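Local coordinates for probable intron-encoded endonuclease 1 (Wickerhamomyces canadensis, PDB 6X1J), which cleaves DNA as a LAGLIDADG homing endonuclease involved in homing of the mitochondrial 21S rRNA gene intron, at residues Trp144-Gly149 / Pro221-Lys226; Gly150-Asn155 / Ser162-Thr167. All coordinates share one frame; numbering follows the deposited sequence.

Interaction 1: residues Trp144-Gly149 / Pro221-Lys226. With K (potassium ion), chain D; K (potassium ion), chain E; nucleotides of chain C.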
loop_
_atom_site.group_PDB
_atom_site.type_symbol
_atom_site.label_atom_id
_atom_site.label_comp_id
_atom_site.label_asym_id
_atom_site.label_seq_id
_atom_site.Cartn_x
_atom_site.Cartn_y
_atom_site.Cartn_z
ATOM N N TRP A 144 0.549 4.976 -1.209
ATOM C CA TRP A 144 1.047 4.504 -2.519
ATOM C C TRP A 144 2.500 4.945 -2.644
ATOM O O TRP A 144 3.352 4.140 -3.000
ATOM C CB TRP A 144 0.220 5.128 -3.609
ATOM C CG TRP A 144 0.507 4.638 -4.981
ATOM C CD1 TRP A 144 1.206 3.532 -5.366
ATOM C CD2 TRP A 144 -0.090 5.184 -6.159
ATOM N NE1 TRP A 144 1.128 3.392 -6.725
ATOM C CE2 TRP A 144 0.345 4.398 -7.233
ATOM C CE3 TRP A 144 -0.925 6.287 -6.397
ATOM C CZ2 TRP A 144 -0.050 4.671 -8.548
ATOM C CZ3 TRP A 144 -1.282 6.585 -7.690
ATOM C CH2 TRP A 144 -0.858 5.774 -8.745
ATOM N N PHE A 145 2.767 6.186 -2.297
ATOM C CA PHE A 145 4.135 6.753 -2.411
ATOM C C PHE A 145 5.104 6.097 -1.400
ATOM O O PHE A 145 6.245 5.753 -1.770
ATOM C CB PHE A 145 4.092 8.287 -2.318
ATOM C CG PHE A 145 5.450 8.894 -2.607
ATOM C CD1 PHE A 145 5.912 9.004 -3.908
ATOM C CD2 PHE A 145 6.307 9.231 -1.575
ATOM C CE1 PHE A 145 7.202 9.439 -4.172
ATOM C CE2 PHE A 145 7.592 9.687 -1.844
ATOM C CZ PHE A 145 8.035 9.788 -3.137
ATOM N N MET A 146 4.721 5.860 -0.140
ATOM C CA MET A 146 5.670 5.236 0.831
ATOM C C MET A 146 5.971 3.815 0.350
ATOM O O MET A 146 7.122 3.357 0.441
ATOM C CB MET A 146 5.107 5.247 2.257
ATOM C CG MET A 146 4.909 6.670 2.792
ATOM S SD MET A 146 4.456 6.819 4.559
ATOM C CE MET A 146 2.667 6.727 4.518
ATOM N N ASP A 147 4.997 3.167 -0.260
ATOM C CA ASP A 147 5.143 1.782 -0.773
ATOM C C ASP A 147 6.041 1.805 -2.011
ATOM O O ASP A 147 7.196 1.281 -1.929
ATOM C CB ASP A 147 3.770 1.173 -1.015
ATOM C CG ASP A 147 3.029 0.765 0.251
ATOM O OD1 ASP A 147 3.562 1.021 1.361
ATOM O OD2 ASP A 147 1.939 0.158 0.124
ATOM N N ASP A 148 5.580 2.460 -3.083
ATOM C CA ASP A 148 6.104 2.280 -4.470
ATOM C C ASP A 148 6.787 3.551 -4.995
ATOM O O ASP A 148 7.173 3.591 -6.182
ATOM C CB ASP A 148 4.946 1.792 -5.347
ATOM C CG ASP A 148 4.873 0.280 -5.348
ATOM O OD1 ASP A 148 5.310 -0.314 -4.355
ATOM O OD2 ASP A 148 4.408 -0.300 -6.342
ATOM N N GLY A 149 6.931 4.547 -4.136
ATOM C CA GLY A 149 7.439 5.877 -4.476
ATOM C C GLY A 149 8.954 5.830 -4.609
ATOM O O GLY A 149 9.556 4.896 -4.103
ATOM N N PRO A 221 7.712 9.663 10.070
ATOM C CA PRO A 221 9.076 10.196 10.126
ATOM C C PRO A 221 10.118 9.294 9.471
ATOM O O PRO A 221 11.020 9.812 8.874
ATOM C CB PRO A 221 9.322 10.343 11.637
ATOM C CG PRO A 221 7.927 10.512 12.234
ATOM C CD PRO A 221 7.075 9.573 11.403
ATOM N N GLU A 222 9.945 7.985 9.515
ATOM C CA GLU A 222 10.941 7.019 8.975
ATOM C C GLU A 222 10.769 6.889 7.452
ATOM O O GLU A 222 11.576 6.129 6.812
ATOM C CB GLU A 222 10.792 5.641 9.632
ATOM C CG GLU A 222 11.005 5.638 11.156
ATOM C CD GLU A 222 9.896 6.231 12.035
ATOM O OE1 GLU A 222 8.713 6.342 11.562
ATOM O OE2 GLU A 222 10.211 6.607 13.200
ATOM N N MET A 223 9.756 7.539 6.866
ATOM C CA MET A 223 9.579 7.475 5.380
ATOM C C MET A 223 9.778 8.849 4.701
ATOM O O MET A 223 9.684 8.946 3.430
ATOM C CB MET A 223 8.211 6.854 5.052
ATOM C CG MET A 223 8.143 5.361 5.389
ATOM S SD MET A 223 9.431 4.410 4.576
ATOM C CE MET A 223 8.900 2.704 4.667
ATOM N N LYS A 224 10.097 9.894 5.441
ATOM C CA LYS A 224 10.235 11.239 4.819
ATOM C C LYS A 224 11.381 11.232 3.801
ATOM O O LYS A 224 11.318 12.034 2.866
ATOM C CB LYS A 224 10.543 12.321 5.842
ATOM C CG LYS A 224 9.460 12.541 6.869
ATOM C CD LYS A 224 8.378 13.450 6.386
ATOM C CE LYS A 224 7.568 14.031 7.528
ATOM N NZ LYS A 224 6.123 14.025 7.207
ATOM N N TYR A 225 12.349 10.321 3.946
ATOM C CA TYR A 225 13.570 10.304 3.117
ATOM C C TYR A 225 13.217 10.090 1.636
ATOM O O TYR A 225 14.038 10.487 0.770
ATOM C CB TYR A 225 14.554 9.242 3.595
ATOM C CG TYR A 225 14.200 7.841 3.215
ATOM C CD1 TYR A 225 13.389 7.082 4.039
ATOM C CD2 TYR A 225 14.662 7.278 2.035
ATOM C CE1 TYR A 225 13.067 5.777 3.706
ATOM C CE2 TYR A 225 14.337 5.976 1.683
ATOM C CZ TYR A 225 13.524 5.225 2.521
ATOM O OH TYR A 225 13.177 3.939 2.202
ATOM N N LYS A 226 12.065 9.483 1.330
ATOM C CA LYS A 226 11.703 9.140 -0.079
ATOM C C LYS A 226 11.370 10.435 -0.810
ATOM O O LYS A 226 11.442 10.437 -2.025
ATOM C CB LYS A 226 10.526 8.163 -0.151
ATOM C CG LYS A 226 10.817 6.755 0.339
ATOM C CD LYS A 226 9.748 5.767 -0.041
ATOM C CE LYS A 226 10.154 4.979 -1.257
ATOM N NZ LYS A 226 9.236 3.855 -1.532
HETATM K K K D . 8.249 -0.794 -2.024
HETATM K K K E . 3.052 -2.736 -6.440
ATOM P P DC C 17 8.329 -1.023 -5.418
ATOM O OP1 DC C 17 7.809 -1.992 -4.426
ATOM O OP2 DC C 17 7.365 -0.419 -6.383
ATOM O "O5'" DC C 17 9.117 0.101 -4.603
ATOM C "C5'" DC C 17 9.811 1.257 -5.161
ATOM C "C4'" DC C 17 11.282 1.189 -4.806
ATOM O "O4'" DC C 17 12.008 0.313 -5.716
ATOM C "C3'" DC C 17 12.078 2.494 -4.736
ATOM O "O3'" DC C 17 12.803 2.494 -3.479
ATOM C "C2'" DC C 17 12.954 2.423 -5.973
ATOM C "C1'" DC C 17 13.194 0.946 -6.168
ATOM N N1 DC C 17 13.445 0.517 -7.573
ATOM C C2 DC C 17 14.464 -0.411 -7.863
ATOM O O2 DC C 17 15.176 -0.842 -6.940
ATOM N N3 DC C 17 14.648 -0.811 -9.142
ATOM C C4 DC C 17 13.842 -0.361 -10.104
ATOM N N4 DC C 17 14.074 -0.764 -11.356
ATOM C C5 DC C 17 12.789 0.558 -9.834
ATOM C C6 DC C 17 12.613 0.948 -8.563
ATOM P P DC C 18 13.671 3.729 -2.944
ATOM O OP1 DC C 18 13.681 3.657 -1.457
ATOM O OP2 DC C 18 13.267 5.009 -3.582
ATOM O "O5'" DC C 18 15.130 3.438 -3.517
ATOM C "C5'" DC C 18 15.774 2.232 -3.206
ATOM C "C4'" DC C 18 16.983 2.065 -4.087
ATOM O "O4'" DC C 18 16.595 1.770 -5.446
ATOM C "C3'" DC C 18 17.987 3.218 -4.164
ATOM O "O3'" DC C 18 19.206 2.846 -3.535
ATOM C "C2'" DC C 18 18.070 3.536 -5.659
ATOM C "C1'" DC C 18 17.590 2.258 -6.314
ATOM N N1 DC C 18 16.989 2.392 -7.650
ATOM C C2 DC C 18 17.486 1.626 -8.708
ATOM O O2 DC C 18 18.430 0.848 -8.504
ATOM N N3 DC C 18 16.943 1.769 -9.934
ATOM C C4 DC C 18 15.907 2.592 -10.115
ATOM N N4 DC C 18 15.376 2.670 -11.342
ATOM C C5 DC C 18 15.364 3.360 -9.048
ATOM C C6 DC C 18 15.916 3.214 -7.839
HETATM O O HOH W 1 10.830 -0.488 -1.750
HETATM O O HOH W 2 10.417 -2.693 -3.649
HETATM O O HOH W 3 1.658 -5.243 -6.605
HETATM O O HOH W 4 5.690 -2.591 -7.760
HETATM O O HOH W 5 3.141 -1.797 -9.479
#
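K226 reaches back to the carbonyl end of helix 138-148, where its NZ meets M146 O and G149 O. This helix carries the second LAGLIDADG motif, and helix 34-45 carries the first. The amine forms the tightest part of the contact. NZ donates to M146 O at 2.9 Å, from 56° above the carbonyl plane, and makes a weak bond to G149 O at 2.8 Å. D147 O also lies close, but the angle is poor. The K226 chain bends at chi3 (99°), which puts CE next to G149 O. The positive amine would probably offset the partial negative charge of the helix end. Lower down the same chain, K226 CB packs 3.7 Å from CE2 of F145. The K226 backbone carbonyl lies at the edge of that ring, and F211 meets the ring edge-to-face.

Packing is thinner toward the start of 221-226. M146 and M223 cross obliquely, and the closest touch is M146 SD to M223 CB at 3.8 Å. Y70 of helix 68-77 touches both methionines. Y225 is on the exposed side. K226 CG lies over one face of the Y225 ring, offset toward the rim, and Y225 OH comes only to 3.7 Å from OP1 of DC18 of chain C.

Both aspartates point away from 221-226, but only D148 binds a metal through its side chain. The side chain of D147 bonds to Y70 and N43. Its backbone O binds the potassium of chain D and shares that ion with D47 OD2 and DNA phosphate. The potassium of chain E also takes L45 O and G46 O, and D148 OD2 binds it at 2.8 Å.

Interaction 2: residues Gly150-Asn155 / Ser162-Thr167. With nucleotides of chain C; nucleotides of chain B.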
loop_
_atom_site.group_PDB
_atom_site.type_symbol
_atom_site.label_atom_id
_atom_site.label_comp_id
_atom_site.label_asym_id
_atom_site.label_seq_id
_atom_site.Cartn_x
_atom_site.Cartn_y
_atom_site.Cartn_z
ATOM N N GLY A 150 9.517 6.793 -5.321
ATOM C CA GLY A 150 10.943 6.860 -5.695
ATOM C C GLY A 150 11.312 8.246 -6.170
ATOM O O GLY A 150 10.412 9.010 -6.507
ATOM N N LYS A 151 12.605 8.555 -6.152
ATOM C CA LYS A 151 13.201 9.757 -6.783
ATOM C C LYS A 151 13.553 9.436 -8.241
ATOM O O LYS A 151 13.834 8.273 -8.561
ATOM C CB LYS A 151 14.421 10.185 -5.975
ATOM C CG LYS A 151 14.099 10.665 -4.564
ATOM C CD LYS A 151 15.334 11.160 -3.859
ATOM C CE LYS A 151 15.142 11.650 -2.437
ATOM N NZ LYS A 151 16.366 12.340 -1.978
ATOM N N TRP A 152 13.518 10.435 -9.115
ATOM C CA TRP A 152 14.087 10.332 -10.478
ATOM C C TRP A 152 15.615 10.385 -10.354
ATOM O O TRP A 152 16.277 9.555 -10.986
ATOM C CB TRP A 152 13.528 11.473 -11.310
ATOM C CG TRP A 152 13.851 11.442 -12.761
ATOM C CD1 TRP A 152 14.498 12.428 -13.439
ATOM C CD2 TRP A 152 13.462 10.460 -13.732
ATOM N NE1 TRP A 152 14.574 12.104 -14.768
ATOM C CE2 TRP A 152 13.931 10.917 -14.983
ATOM C CE3 TRP A 152 12.751 9.258 -13.688
ATOM C CZ2 TRP A 152 13.732 10.212 -16.167
ATOM C CZ3 TRP A 152 12.550 8.555 -14.861
ATOM C CH2 TRP A 152 13.028 9.033 -16.083
ATOM N N ASP A 153 16.126 11.253 -9.476
ATOM C CA ASP A 153 17.581 11.546 -9.333
ATOM C C ASP A 153 18.028 11.281 -7.893
ATOM O O ASP A 153 17.587 12.014 -6.960
ATOM C CB ASP A 153 17.918 12.994 -9.732
ATOM C CG ASP A 153 19.412 13.314 -9.814
ATOM O OD1 ASP A 153 20.225 12.405 -9.567
ATOM O OD2 ASP A 153 19.749 14.468 -10.128
ATOM N N TYR A 154 18.816 10.218 -7.700
ATOM C CA TYR A 154 19.297 9.816 -6.352
ATOM C C TYR A 154 20.580 10.562 -5.943
ATOM O O TYR A 154 20.967 10.371 -4.780
ATOM C CB TYR A 154 19.428 8.289 -6.275
ATOM C CG TYR A 154 18.090 7.593 -6.150
ATOM C CD1 TYR A 154 17.382 7.228 -7.287
ATOM C CD2 TYR A 154 17.506 7.344 -4.910
ATOM C CE1 TYR A 154 16.144 6.616 -7.204
ATOM C CE2 TYR A 154 16.263 6.740 -4.817
ATOM C CZ TYR A 154 15.589 6.373 -5.966
ATOM O OH TYR A 154 14.374 5.763 -5.931
ATOM N N ASN A 155 21.207 11.386 -6.800
ATOM C CA ASN A 155 22.302 12.281 -6.336
ATOM C C ASN A 155 21.761 13.117 -5.165
ATOM O O ASN A 155 20.928 14.036 -5.377
ATOM C CB ASN A 155 22.910 13.144 -7.455
ATOM C CG ASN A 155 23.823 14.252 -6.949
ATOM O OD1 ASN A 155 24.130 14.337 -5.757
ATOM N ND2 ASN A 155 24.237 15.143 -7.840
ATOM N N SER A 162 12.106 15.786 -9.219
ATOM C CA SER A 162 11.238 14.807 -9.910
ATOM C C SER A 162 11.126 13.528 -9.056
ATOM O O SER A 162 12.107 13.107 -8.407
ATOM C CB SER A 162 11.741 14.543 -11.302
ATOM O OG SER A 162 11.612 15.724 -12.094
ATOM N N LEU A 163 9.920 12.967 -9.002
ATOM C CA LEU A 163 9.577 11.732 -8.261
ATOM C C LEU A 163 8.963 10.708 -9.215
ATOM O O LEU A 163 8.622 11.052 -10.330
ATOM C CB LEU A 163 8.591 12.093 -7.156
ATOM C CG LEU A 163 9.123 13.102 -6.142
ATOM C CD1 LEU A 163 7.991 13.596 -5.243
ATOM C CD2 LEU A 163 10.260 12.480 -5.330
ATOM N N VAL A 164 8.885 9.473 -8.748
ATOM C CA VAL A 164 8.401 8.306 -9.518
ATOM C C VAL A 164 7.395 7.553 -8.637
ATOM O O VAL A 164 7.607 7.483 -7.392
ATOM C CB VAL A 164 9.581 7.442 -9.937
ATOM C CG1 VAL A 164 9.137 6.292 -10.776
ATOM C CG2 VAL A 164 10.614 8.246 -10.699
ATOM N N LEU A 165 6.333 7.033 -9.247
ATOM C CA LEU A 165 5.582 5.879 -8.702
ATOM C C LEU A 165 5.905 4.675 -9.575
ATOM O O LEU A 165 5.712 4.742 -10.830
ATOM C CB LEU A 165 4.090 6.212 -8.673
ATOM C CG LEU A 165 3.704 7.314 -7.696
ATOM C CD1 LEU A 165 2.356 7.917 -8.032
ATOM C CD2 LEU A 165 3.658 6.763 -6.264
ATOM N N HIS A 166 6.381 3.608 -8.945
ATOM C CA HIS A 166 6.820 2.375 -9.646
ATOM C C HIS A 166 5.617 1.468 -9.895
ATOM O O HIS A 166 5.363 0.541 -9.089
ATOM C CB HIS A 166 7.998 1.767 -8.888
ATOM C CG HIS A 166 9.229 2.613 -8.994
ATOM N ND1 HIS A 166 10.014 2.605 -10.122
ATOM C CD2 HIS A 166 9.772 3.525 -8.164
ATOM C CE1 HIS A 166 11.015 3.453 -9.978
ATOM N NE2 HIS A 166 10.885 4.037 -8.780
ATOM N N THR A 167 4.951 1.689 -11.038
ATOM C CA THR A 167 3.718 0.986 -11.488
ATOM C C THR A 167 4.037 -0.146 -12.472
ATOM O O THR A 167 3.131 -0.524 -13.255
ATOM C CB THR A 167 2.755 1.991 -12.120
ATOM O OG1 THR A 167 3.445 2.755 -13.124
ATOM C CG2 THR A 167 2.149 2.897 -11.075
ATOM P P DC C 18 13.671 3.729 -2.944
ATOM O OP1 DC C 18 13.681 3.657 -1.457
ATOM O OP2 DC C 18 13.267 5.009 -3.582
ATOM O "O5'" DC C 18 15.130 3.438 -3.517
ATOM C "C5'" DC C 18 15.774 2.232 -3.206
ATOM C "C4'" DC C 18 16.983 2.065 -4.087
ATOM O "O4'" DC C 18 16.595 1.770 -5.446
ATOM C "C3'" DC C 18 17.987 3.218 -4.164
ATOM O "O3'" DC C 18 19.206 2.846 -3.535
ATOM C "C2'" DC C 18 18.070 3.536 -5.659
ATOM C "C1'" DC C 18 17.590 2.258 -6.314
ATOM N N1 DC C 18 16.989 2.392 -7.650
ATOM C C2 DC C 18 17.486 1.626 -8.708
ATOM O O2 DC C 18 18.430 0.848 -8.504
ATOM N N3 DC C 18 16.943 1.769 -9.934
ATOM C C4 DC C 18 15.907 2.592 -10.115
ATOM N N4 DC C 18 15.376 2.670 -11.342
ATOM C C5 DC C 18 15.364 3.360 -9.048
ATOM C C6 DC C 18 15.916 3.214 -7.839
ATOM P P DT B 6 15.890 14.076 -17.912
ATOM O OP1 DT B 6 15.207 14.513 -19.122
ATOM O OP2 DT B 6 15.191 14.226 -16.596
ATOM O "O5'" DT B 6 16.321 12.563 -18.151
ATOM C "C5'" DT B 6 17.038 12.231 -19.341
ATOM C "C4'" DT B 6 17.388 10.764 -19.343
ATOM O "O4'" DT B 6 18.573 10.594 -18.526
ATOM C "C3'" DT B 6 16.324 9.824 -18.753
ATOM O "O3'" DT B 6 16.334 8.541 -19.395
ATOM C "C2'" DT B 6 16.810 9.589 -17.331
ATOM C "C1'" DT B 6 18.315 9.563 -17.587
ATOM N N1 DT B 6 19.212 9.725 -16.429
ATOM C C2 DT B 6 20.429 9.077 -16.473
ATOM O O2 DT B 6 20.794 8.389 -17.415
ATOM N N3 DT B 6 21.195 9.237 -15.355
ATOM C C4 DT B 6 20.895 9.971 -14.235
ATOM O O4 DT B 6 21.683 9.992 -13.301
ATOM C C5 DT B 6 19.597 10.605 -14.240
ATOM C C7 DT B 6 19.166 11.394 -13.045
ATOM C C6 DT B 6 18.829 10.450 -15.322
ATOM P P DC C 17 8.329 -1.023 -5.418
ATOM O OP1 DC C 17 7.809 -1.992 -4.426
ATOM O OP2 DC C 17 7.365 -0.419 -6.383
ATOM O "O5'" DC C 17 9.117 0.101 -4.603
ATOM C "C5'" DC C 17 9.811 1.257 -5.161
ATOM C "C4'" DC C 17 11.282 1.189 -4.806
ATOM O "O4'" DC C 17 12.008 0.313 -5.716
ATOM C "C3'" DC C 17 12.078 2.494 -4.736
ATOM O "O3'" DC C 17 12.803 2.494 -3.479
ATOM C "C2'" DC C 17 12.954 2.423 -5.973
ATOM C "C1'" DC C 17 13.194 0.946 -6.168
ATOM N N1 DC C 17 13.445 0.517 -7.573
ATOM C C2 DC C 17 14.464 -0.411 -7.863
ATOM O O2 DC C 17 15.176 -0.842 -6.940
ATOM N N3 DC C 17 14.648 -0.811 -9.142
ATOM C C4 DC C 17 13.842 -0.361 -10.104
ATOM N N4 DC C 17 14.074 -0.764 -11.356
ATOM C C5 DC C 17 12.789 0.558 -9.834
ATOM C C6 DC C 17 12.613 0.948 -8.563
HETATM O O HOH W 6 13.066 6.001 -8.267
HETATM O O HOH W 7 14.679 13.344 -8.506
#
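W152 and S162 face each other where a beta hairpin passes into its connecting loop, beyond strands 149-151 and 163-165. This antiparallel pair lies at one edge of the second four-stranded sheet of the LAGLIDADG fold, against the bound DNA. W152 N donates to S162 O in a nearly straight bond (3.1 Å, 176°). Further along, V164 N bonds to G150 O, and the return bond is weak.

W152 CG is anti to the backbone N (chi1 -173°), which sends the indole on toward V164 and DT6 of chain B. W152 CB rests 3.6 Å from S162 CB. The indole edge does two jobs: CE3 meets V164 CG2 at 3.8 Å, and NE1 donates to DT6 OP2 at 2.9 Å. Y202 meets the indole edge-to-face. An alanine in place of W152 would probably leave that phosphate without this donor and open a gap beside V164 CG2.

Y154 is held flat, with C2' of DC18 of chain C over the centre of one face and K151 CB over that of the other. Its OH donates to OP2 of the same nucleotide and accepts a weak bond from K151 N. H166 is layered in a similar way, but off centre: V164 CG1, set anti to its backbone N (chi1 -177°), covers one face and C6 of DC17 of chain C the other, 3.3 Å above the plane. H166 ND1 is bonded to Q168 NE2. At the edge of the imidazole a water lies 3.0 Å from H166 NE2; it donates to Y154 OH at 2.7 Å.

Interactions 1 and 2 meet where helix 138-148 runs straight into strand 149-151, and their centres are 11 Å apart. G149 ends one contact and G150 begins the other. A probable hydrogen bond of 2.9 Å from H166 N to D148 O ties strand 163-165 and its following turn to the metal-binding end of the helix. F145 CE1 packs 3.7 Å from G150 N. K226 O lies 3.7 Å from K151 CG, which brings segment 221-226 against the hairpin. DC17 of chain C is common to both: its phosphate helps bind the potassium of chain D, and its C6 lies over the ring of H166, whose side chain is about 7 Å from a potassium.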